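Local coordinates for protein DotI (Legionella pneumophila, PDB 3WZ4) that is an inner-membrane component of the Dot/Icm type IVB secretion system, part of a complex essential for secretion, of unclear precise role and represented here by its periplasmic domain, at residues A[15-20]-A[37-42]; A[97-102]-A[106-111]. All blocks are in the same frame, centred on the assembly; numbering follows the deposited sequence.

Contact 1. Residues A[15-20]-A[37-42]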
ATOM      1  N   ASN A  15      -1.472   0.309   7.840  1.00 13.98           N
ATOM      2  CA  ASN A  15      -0.094  -0.087   8.090  1.00 14.78           C
ATOM      3  C   ASN A  15       0.235  -1.389   7.368  1.00 16.26           C
ATOM      4  O   ASN A  15       1.276  -1.506   6.727  1.00 15.84           O
ATOM      5  CB  ASN A  15       0.141  -0.248   9.595  1.00 21.46           C
ATOM      6  CG  ASN A  15       1.598  -0.498   9.943  1.00 22.93           C
ATOM      7  OD1 ASN A  15       2.394  -0.899   9.095  1.00 23.59           O
ATOM      8  ND2 ASN A  15       1.952  -0.263  11.202  1.00 27.68           N
ATOM      9  N   GLN A  16      -0.665  -2.363   7.473  1.00 16.53           N
ATOM     10  CA  GLN A  16      -0.480  -3.657   6.823  1.00 17.82           C
ATOM     11  C   GLN A  16      -0.431  -3.513   5.306  1.00 14.74           C
ATOM     12  O   GLN A  16       0.448  -4.070   4.649  1.00 14.69           O
ATOM     13  CB  GLN A  16      -1.610  -4.616   7.199  1.00 18.51           C
ATOM     14  CG  GLN A  16      -1.824  -4.789   8.692  1.00 29.59           C
ATOM     15  CD  GLN A  16      -3.055  -5.625   9.006  1.00 38.93           C
ATOM     16  OE1 GLN A  16      -3.867  -5.261   9.858  1.00 39.17           O
ATOM     17  NE2 GLN A  16      -3.197  -6.751   8.314  1.00 38.60           N
ATOM     18  N   ALA A  17      -1.386  -2.767   4.758  1.00 12.06           N
ATOM     19  CA  ALA A  17      -1.491  -2.593   3.313  1.00 17.58           C
ATOM     20  C   ALA A  17      -0.249  -1.917   2.736  1.00 12.77           C
ATOM     21  O   ALA A  17       0.245  -2.307   1.674  1.00 13.67           O
ATOM     22  CB  ALA A  17      -2.753  -1.802   2.960  1.00 12.89           C
ATOM     23  N   ALA A  18       0.248  -0.905   3.439  1.00 11.01           N
ATOM     24  CA  ALA A  18       1.428  -0.170   3.002  1.00 11.81           C
ATOM     25  C   ALA A  18       2.649  -1.083   2.958  1.00 11.90           C
ATOM     26  O   ALA A  18       3.384  -1.102   1.974  1.00 13.81           O
ATOM     27  CB  ALA A  18       1.682   1.028   3.918  1.00 11.14           C
ATOM     28  N   ILE A  19       2.849  -1.851   4.025  1.00 13.71           N
ATOM     29  CA  ILE A  19       3.978  -2.769   4.103  1.00 12.07           C
ATOM     30  C   ILE A  19       3.874  -3.871   3.049  1.00 13.10           C
ATOM     31  O   ILE A  19       4.861  -4.213   2.395  1.00 12.27           O
ATOM     32  CB  ILE A  19       4.094  -3.404   5.500  1.00 13.97           C
ATOM     33  CG1 ILE A  19       4.262  -2.318   6.566  1.00 14.90           C
ATOM     34  CG2 ILE A  19       5.256  -4.389   5.549  1.00 14.51           C
ATOM     35  CD1 ILE A  19       5.503  -1.468   6.382  1.00 13.95           C
ATOM     36  N   ALA A  20       2.675  -4.421   2.885  1.00 13.15           N
ATOM     37  CA  ALA A  20       2.450  -5.483   1.913  1.00 12.93           C
ATOM     38  C   ALA A  20       2.849  -5.048   0.506  1.00 12.13           C
ATOM     39  O   ALA A  20       3.401  -5.833  -0.264  1.00 13.93           O
ATOM     40  CB  ALA A  20       0.992  -5.923   1.942  1.00 14.34           C
ATOM     41  N   SER A  37      -4.792  -7.275  -4.071  1.00 14.59           N
ATOM     42  CA  SER A  37      -5.946  -6.644  -4.712  1.00 13.89           C
ATOM     43  C   SER A  37      -7.114  -6.452  -3.745  1.00 11.88           C
ATOM     44  O   SER A  37      -7.930  -5.544  -3.915  1.00 11.92           O
ATOM     45  CB  SER A  37      -6.397  -7.447  -5.936  1.00 15.56           C
ATOM     46  OG  SER A  37      -7.060  -8.641  -5.559  1.00 14.87           O
ATOM     47  N   GLY A  38      -7.185  -7.303  -2.728  1.00 10.57           N
ATOM     48  CA  GLY A  38      -8.255  -7.239  -1.750  1.00 12.76           C
ATOM     49  C   GLY A  38      -8.215  -5.994  -0.884  1.00 14.77           C
ATOM     50  O   GLY A  38      -9.235  -5.586  -0.330  1.00 14.95           O
ATOM     51  N   PHE A  39      -7.036  -5.391  -0.762  1.00 11.74           N
ATOM     52  CA  PHE A  39      -6.879  -4.162   0.004  1.00 11.36           C
ATOM     53  C   PHE A  39      -7.509  -2.977  -0.718  1.00 13.02           C
ATOM     54  O   PHE A  39      -7.792  -1.949  -0.106  1.00 14.83           O
ATOM     55  CB  PHE A  39      -5.395  -3.851   0.236  1.00 15.52           C
ATOM     56  CG  PHE A  39      -4.713  -4.779   1.200  1.00 16.53           C
ATOM     57  CD1 PHE A  39      -5.145  -4.876   2.513  1.00 21.21           C
ATOM     58  CD2 PHE A  39      -3.623  -5.532   0.803  1.00 18.75           C
ATOM     59  CE1 PHE A  39      -4.512  -5.723   3.405  1.00 21.43           C
ATOM     60  CE2 PHE A  39      -2.984  -6.380   1.690  1.00 19.43           C
ATOM     61  CZ  PHE A  39      -3.430  -6.476   2.992  1.00 18.46           C
ATOM     62  N   PHE A  40      -7.719  -3.121  -2.022  1.00 10.88           N
ATOM     63  CA  PHE A  40      -8.089  -1.983  -2.856  1.00 10.41           C
ATOM     64  C   PHE A  40      -9.546  -1.984  -3.298  1.00  8.87           C
ATOM     65  O   PHE A  40     -10.166  -3.035  -3.434  1.00  8.49           O
ATOM     66  CB  PHE A  40      -7.182  -1.912  -4.088  1.00  9.46           C
ATOM     67  CG  PHE A  40      -5.744  -1.631  -3.765  1.00 11.34           C
ATOM     68  CD1 PHE A  40      -4.858  -2.669  -3.532  1.00 11.40           C
ATOM     69  CD2 PHE A  40      -5.278  -0.326  -3.695  1.00  9.82           C
ATOM     70  CE1 PHE A  40      -3.537  -2.415  -3.236  1.00 10.58           C
ATOM     71  CE2 PHE A  40      -3.955  -0.063  -3.397  1.00  9.49           C
ATOM     72  CZ  PHE A  40      -3.082  -1.107  -3.167  1.00 13.03           C
ATOM     73  N   THR A  41     -10.082  -0.788  -3.518  1.00 12.15           N
ATOM     74  CA  THR A  41     -11.393  -0.636  -4.127  1.00 12.41           C
ATOM     75  C   THR A  41     -11.241  -0.733  -5.639  1.00 10.90           C
ATOM     76  O   THR A  41     -10.124  -0.781  -6.155  1.00 10.12           O
ATOM     77  CB  THR A  41     -12.016   0.732  -3.785  1.00 14.52           C
ATOM     78  OG1 THR A  41     -11.251   1.775  -4.405  1.00 11.37           O
ATOM     79  CG2 THR A  41     -12.044   0.950  -2.280  1.00 12.96           C
ATOM     80  N   ALA A  42     -12.366  -0.753  -6.344  1.00 12.59           N
ATOM     81  CA  ALA A  42     -12.356  -0.835  -7.799  1.00 14.48           C
ATOM     82  C   ALA A  42     -11.418   0.209  -8.399  1.00 12.23           C
ATOM     83  O   ALA A  42     -10.492  -0.128  -9.135  1.00 11.33           O
ATOM     84  CB  ALA A  42     -13.772  -0.667  -8.353  1.00 12.17           C
TER

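Contact 2. Residues A[97-102]-A[106-111]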
ATOM      1  N   LEU A  97      10.668   2.628   5.681  1.00 17.81           N
ATOM      2  CA  LEU A  97      12.007   2.392   5.162  1.00 17.72           C
ATOM      3  C   LEU A  97      11.989   1.166   4.256  1.00 15.57           C
ATOM      4  O   LEU A  97      11.823   0.044   4.727  1.00 16.88           O
ATOM      5  CB  LEU A  97      13.007   2.186   6.301  1.00 16.56           C
ATOM      6  CG  LEU A  97      14.452   1.949   5.853  1.00 20.74           C
ATOM      7  CD1 LEU A  97      14.984   3.170   5.113  1.00 20.04           C
ATOM      8  CD2 LEU A  97      15.344   1.591   7.038  1.00 22.88           C
ATOM      9  N   VAL A  98      12.157   1.383   2.956  1.00 15.09           N
ATOM     10  CA  VAL A  98      12.117   0.291   1.994  1.00 15.72           C
ATOM     11  C   VAL A  98      13.525  -0.218   1.702  1.00 17.68           C
ATOM     12  O   VAL A  98      14.461   0.571   1.570  1.00 19.32           O
ATOM     13  CB  VAL A  98      11.439   0.722   0.676  1.00 16.10           C
ATOM     14  CG1 VAL A  98      11.331  -0.453  -0.277  1.00 11.64           C
ATOM     15  CG2 VAL A  98      10.060   1.308   0.953  1.00 14.27           C
ATOM     16  N   THR A  99      13.666  -1.537   1.608  1.00 18.31           N
ATOM     17  CA  THR A  99      14.955  -2.159   1.329  1.00 17.13           C
ATOM     18  C   THR A  99      14.909  -3.043   0.081  1.00 17.61           C
ATOM     19  O   THR A  99      14.131  -3.993   0.009  1.00 17.08           O
ATOM     20  CB  THR A  99      15.438  -3.002   2.523  1.00 17.00           C
ATOM     21  OG1 THR A  99      15.612  -2.157   3.666  1.00 18.78           O
ATOM     22  CG2 THR A  99      16.756  -3.688   2.202  1.00 17.39           C
ATOM     23  N   TYR A 100      15.742  -2.712  -0.902  1.00 18.04           N
ATOM     24  CA  TYR A 100      15.936  -3.540  -2.086  1.00 15.21           C
ATOM     25  C   TYR A 100      17.308  -4.196  -1.988  1.00 17.72           C
ATOM     26  O   TYR A 100      18.322  -3.500  -1.940  1.00 19.18           O
ATOM     27  CB  TYR A 100      15.883  -2.683  -3.349  1.00 17.93           C
ATOM     28  CG  TYR A 100      14.577  -1.955  -3.575  1.00 17.36           C
ATOM     29  CD1 TYR A 100      14.305  -0.757  -2.928  1.00 18.20           C
ATOM     30  CD2 TYR A 100      13.622  -2.458  -4.452  1.00 17.22           C
ATOM     31  CE1 TYR A 100      13.114  -0.083  -3.138  1.00 16.49           C
ATOM     32  CE2 TYR A 100      12.428  -1.791  -4.669  1.00 18.09           C
ATOM     33  CZ  TYR A 100      12.180  -0.605  -4.008  1.00 20.04           C
ATOM     34  OH  TYR A 100      10.996   0.065  -4.219  1.00 17.86           O
ATOM     35  N   GLN A 101      17.361  -5.523  -1.957  1.00 17.58           N
ATOM     36  CA  GLN A 101      18.650  -6.177  -1.754  1.00 20.21           C
ATOM     37  C   GLN A 101      18.825  -7.523  -2.443  1.00 19.22           C
ATOM     38  O   GLN A 101      17.859  -8.180  -2.836  1.00 18.57           O
ATOM     39  CB  GLN A 101      18.954  -6.323  -0.260  1.00 16.59           C
ATOM     40  CG  GLN A 101      18.124  -7.377   0.444  1.00 15.28           C
ATOM     41  CD  GLN A 101      18.407  -7.435   1.931  1.00 20.39           C
ATOM     42  OE1 GLN A 101      19.495  -7.831   2.352  1.00 16.89           O
ATOM     43  NE2 GLN A 101      17.430  -7.031   2.737  1.00 18.24           N
ATOM     44  N   SER A 102      20.089  -7.913  -2.580  1.00 22.46           N
ATOM     45  CA  SER A 102      20.480  -9.203  -3.131  1.00 20.60           C
ATOM     46  C   SER A 102      21.881  -9.514  -2.624  1.00 18.85           C
ATOM     47  O   SER A 102      22.392  -8.827  -1.742  1.00 20.67           O
ATOM     48  CB  SER A 102      20.481  -9.158  -4.657  1.00 20.69           C
ATOM     49  OG  SER A 102      21.476  -8.272  -5.136  1.00 20.73           O
ATOM     50  N   PHE A 106      22.439  -3.647  -2.011  1.00 25.99           N
ATOM     51  CA  PHE A 106      21.687  -3.287  -0.815  1.00 24.67           C
ATOM     52  C   PHE A 106      21.383  -1.792  -0.843  1.00 26.82           C
ATOM     53  O   PHE A 106      22.265  -0.966  -0.608  1.00 27.93           O
ATOM     54  CB  PHE A 106      22.470  -3.649   0.447  1.00 23.04           C
ATOM     55  CG  PHE A 106      21.695  -3.455   1.722  1.00 24.57           C
ATOM     56  CD1 PHE A 106      21.632  -2.210   2.329  1.00 29.81           C
ATOM     57  CD2 PHE A 106      21.039  -4.518   2.320  1.00 22.93           C
ATOM     58  CE1 PHE A 106      20.924  -2.029   3.505  1.00 26.45           C
ATOM     59  CE2 PHE A 106      20.331  -4.344   3.494  1.00 21.59           C
ATOM     60  CZ  PHE A 106      20.274  -3.099   4.087  1.00 23.86           C
ATOM     61  N   THR A 107      20.132  -1.448  -1.138  1.00 25.16           N
ATOM     62  CA  THR A 107      19.724  -0.053  -1.263  1.00 22.22           C
ATOM     63  C   THR A 107      18.465   0.228  -0.453  1.00 23.37           C
ATOM     64  O   THR A 107      17.509  -0.549  -0.486  1.00 20.09           O
ATOM     65  CB  THR A 107      19.468   0.316  -2.734  1.00 24.44           C
ATOM     66  OG1 THR A 107      20.688   0.189  -3.475  1.00 26.83           O
ATOM     67  CG2 THR A 107      18.950   1.744  -2.851  1.00 27.16           C
ATOM     68  N   GLN A 108      18.466   1.343   0.272  1.00 22.54           N
ATOM     69  CA  GLN A 108      17.332   1.705   1.117  1.00 23.06           C
ATOM     70  C   GLN A 108      16.730   3.064   0.763  1.00 24.45           C
ATOM     71  O   GLN A 108      17.440   3.984   0.357  1.00 24.79           O
ATOM     72  CB  GLN A 108      17.731   1.667   2.593  1.00 21.34           C
ATOM     73  CG  GLN A 108      18.023   0.269   3.108  1.00 23.12           C
ATOM     74  CD  GLN A 108      18.289   0.240   4.600  1.00 24.24           C
ATOM     75  OE1 GLN A 108      18.963   1.117   5.138  1.00 28.31           O
ATOM     76  NE2 GLN A 108      17.755  -0.771   5.279  1.00 26.24           N
ATOM     77  N   GLN A 109      15.412   3.175   0.913  1.00 23.69           N
ATOM     78  CA  GLN A 109      14.699   4.419   0.651  1.00 20.11           C
ATOM     79  C   GLN A 109      13.768   4.779   1.803  1.00 24.28           C
ATOM     80  O   GLN A 109      13.007   3.937   2.281  1.00 21.70           O
ATOM     81  CB  GLN A 109      13.862   4.304  -0.624  1.00 21.40           C
ATOM     82  CG  GLN A 109      14.650   4.178  -1.911  1.00 25.27           C
ATOM     83  CD  GLN A 109      13.743   4.101  -3.129  1.00 27.56           C
ATOM     84  OE1 GLN A 109      12.563   3.762  -3.018  1.00 26.13           O
ATOM     85  NE2 GLN A 109      14.287   4.424  -4.295  1.00 34.51           N
ATOM     86  N   ASN A 110      13.825   6.031   2.244  1.00 24.17           N
ATOM     87  CA  ASN A 110      12.820   6.551   3.159  1.00 22.36           C
ATOM     88  C   ASN A 110      11.667   7.131   2.360  1.00 24.86           C
ATOM     89  O   ASN A 110      11.823   8.142   1.676  1.00 28.68           O
ATOM     90  CB  ASN A 110      13.405   7.620   4.084  1.00 24.02           C
ATOM     91  CG  ASN A 110      14.443   7.064   5.037  1.00 27.85           C
ATOM     92  OD1 ASN A 110      14.119   6.322   5.966  1.00 29.12           O
ATOM     93  ND2 ASN A 110      15.701   7.428   4.817  1.00 31.55           N
ATOM     94  N   ASN A 111      10.512   6.481   2.435  1.00 22.97           N
ATOM     95  CA  ASN A 111       9.337   6.944   1.710  1.00 22.70           C
ATOM     96  C   ASN A 111       8.193   7.304   2.645  1.00 16.62           C
ATOM     97  O   ASN A 111       8.138   6.847   3.786  1.00 15.72           O
ATOM     98  CB  ASN A 111       8.869   5.884   0.706  1.00 19.65           C
ATOM     99  CG  ASN A 111       9.846   5.690  -0.437  1.00 20.82           C
ATOM    100  OD1 ASN A 111      10.405   6.652  -0.962  1.00 27.35           O
ATOM    101  ND2 ASN A 111      10.058   4.437  -0.830  1.00 22.87           N
TER
HETATM  102  O   HOH W   1      10.475   2.482  -3.764  1.00 24.24           O

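Contact 1. Residues A[15-20]-A[37-42]
Phe39 lays one face of its ring over the methyl of Ala17, and this single overlap carries most of the contact between helix 7-21 and the loop that precedes helix 42-54. The geometry is that of a CH-pi contact. Ala17 CB stands 4.1 Å from the centroid of the Phe39 ring, on a line 20° off the ring normal, and it is displaced from the middle toward the rim. The displacement runs toward the CG-CD1 bond, since the nearest carbon to Ala17 CB is Phe39 CD1 at 3.9 Å, with Phe39 CG almost as near. One helical turn further on, Ala20 CB meets Phe39 CE2 at 4.0 Å, approaching obliquely, so that the two methyls touch different parts of the ring.

With chi1 at -71°, CG of Phe39 lies beside its own backbone N and anti to the carbonyl carbon, and the benzyl group reaches from the loop to the helix. The small alanine side chains are consistent with the close approach of the backbones, 6.5 Å between the CA atoms of Ala17 and Phe39. The contact is wholly apolar and modest, burying 148 Å² over both sides.

The ring of Trp13, one turn before Ala17, meets that of Phe39 with the planes about 70° apart, while the Phe39 backbone is hydrogen-bonded to Ile131 of strand 129-138, a residue that Ala17 also touches. After Phe39 the chain turns into helix 42-54, where Thr41 is the N-cap and its OG1 accepts from Gly44 N. Helix 7-21, in turn, rests Ala18 on Met94 and Met115 of the sheet. Such packing of helices and their connecting loops against an antiparallel sheet is consistent with the NTF2-like fold of this family.

Contact 2. Residues A[97-102]-A[106-111]
The Phe106 ring receives the amide of Gln101 at its edge, Gln101 OE1 lying in the ring plane 3.7 Å from Phe106 CD2, with the amide and ring planes 86° apart; Thr99 CG2 approaches the same ring obliquely. These neighbours share one face of a beta hairpin, strands 87-101 and 106-119, whose short segments run antiparallel at 158°. Tyr100, on the other face, has a water in its ring plane at the edge and Thr107 O also at the edge, near that plane, while Gln109 OE1 lies oblique to the ring, its amide standing steeply to it.

Two hydrogen-bonded pairs, Val98 with Gln109 and Tyr100 with Thr107, join the backbones through four nearly straight bonds; Val98 N to Gln109 O measures 2.8 Å. Between them, Thr99 and Gln108 form a non-hydrogen-bonded pair whose side chains run alongside each other. Both have chi1 near -65°, which sets Thr99 OG1 and Gln108 CG beside their own backbone N atoms, and Gln108 NE2 donates to Thr99 OG1 at 3.0 Å. Leu97 CD2 packs against the same amide. On the face of Tyr100 and Gln109 the water bridges Tyr100 OH and Gln109 OE1, donating to the latter at 2.6 Å.

Contacts 1 and 2 belong to one domain but sample different layers of it. Contact 1 joins helix 7-21 to the loop before helix 42-54, and its centre lies about 5 Å from that of the chain, whereas contact 2 sits near a hairpin tip, its centre about 16 Å from that of the chain. The centres of the two contacts are 20 Å apart and their nearest atoms about 7 Å, without touching. The sheet connects them: Asn15, Ala18 and Ile19 rest on Met94, on the same strand as 97-101. In contact 2 the side chain of Gln109 is about 3 Å from a bound methylpentanediol, probably from the crystallisation liquor.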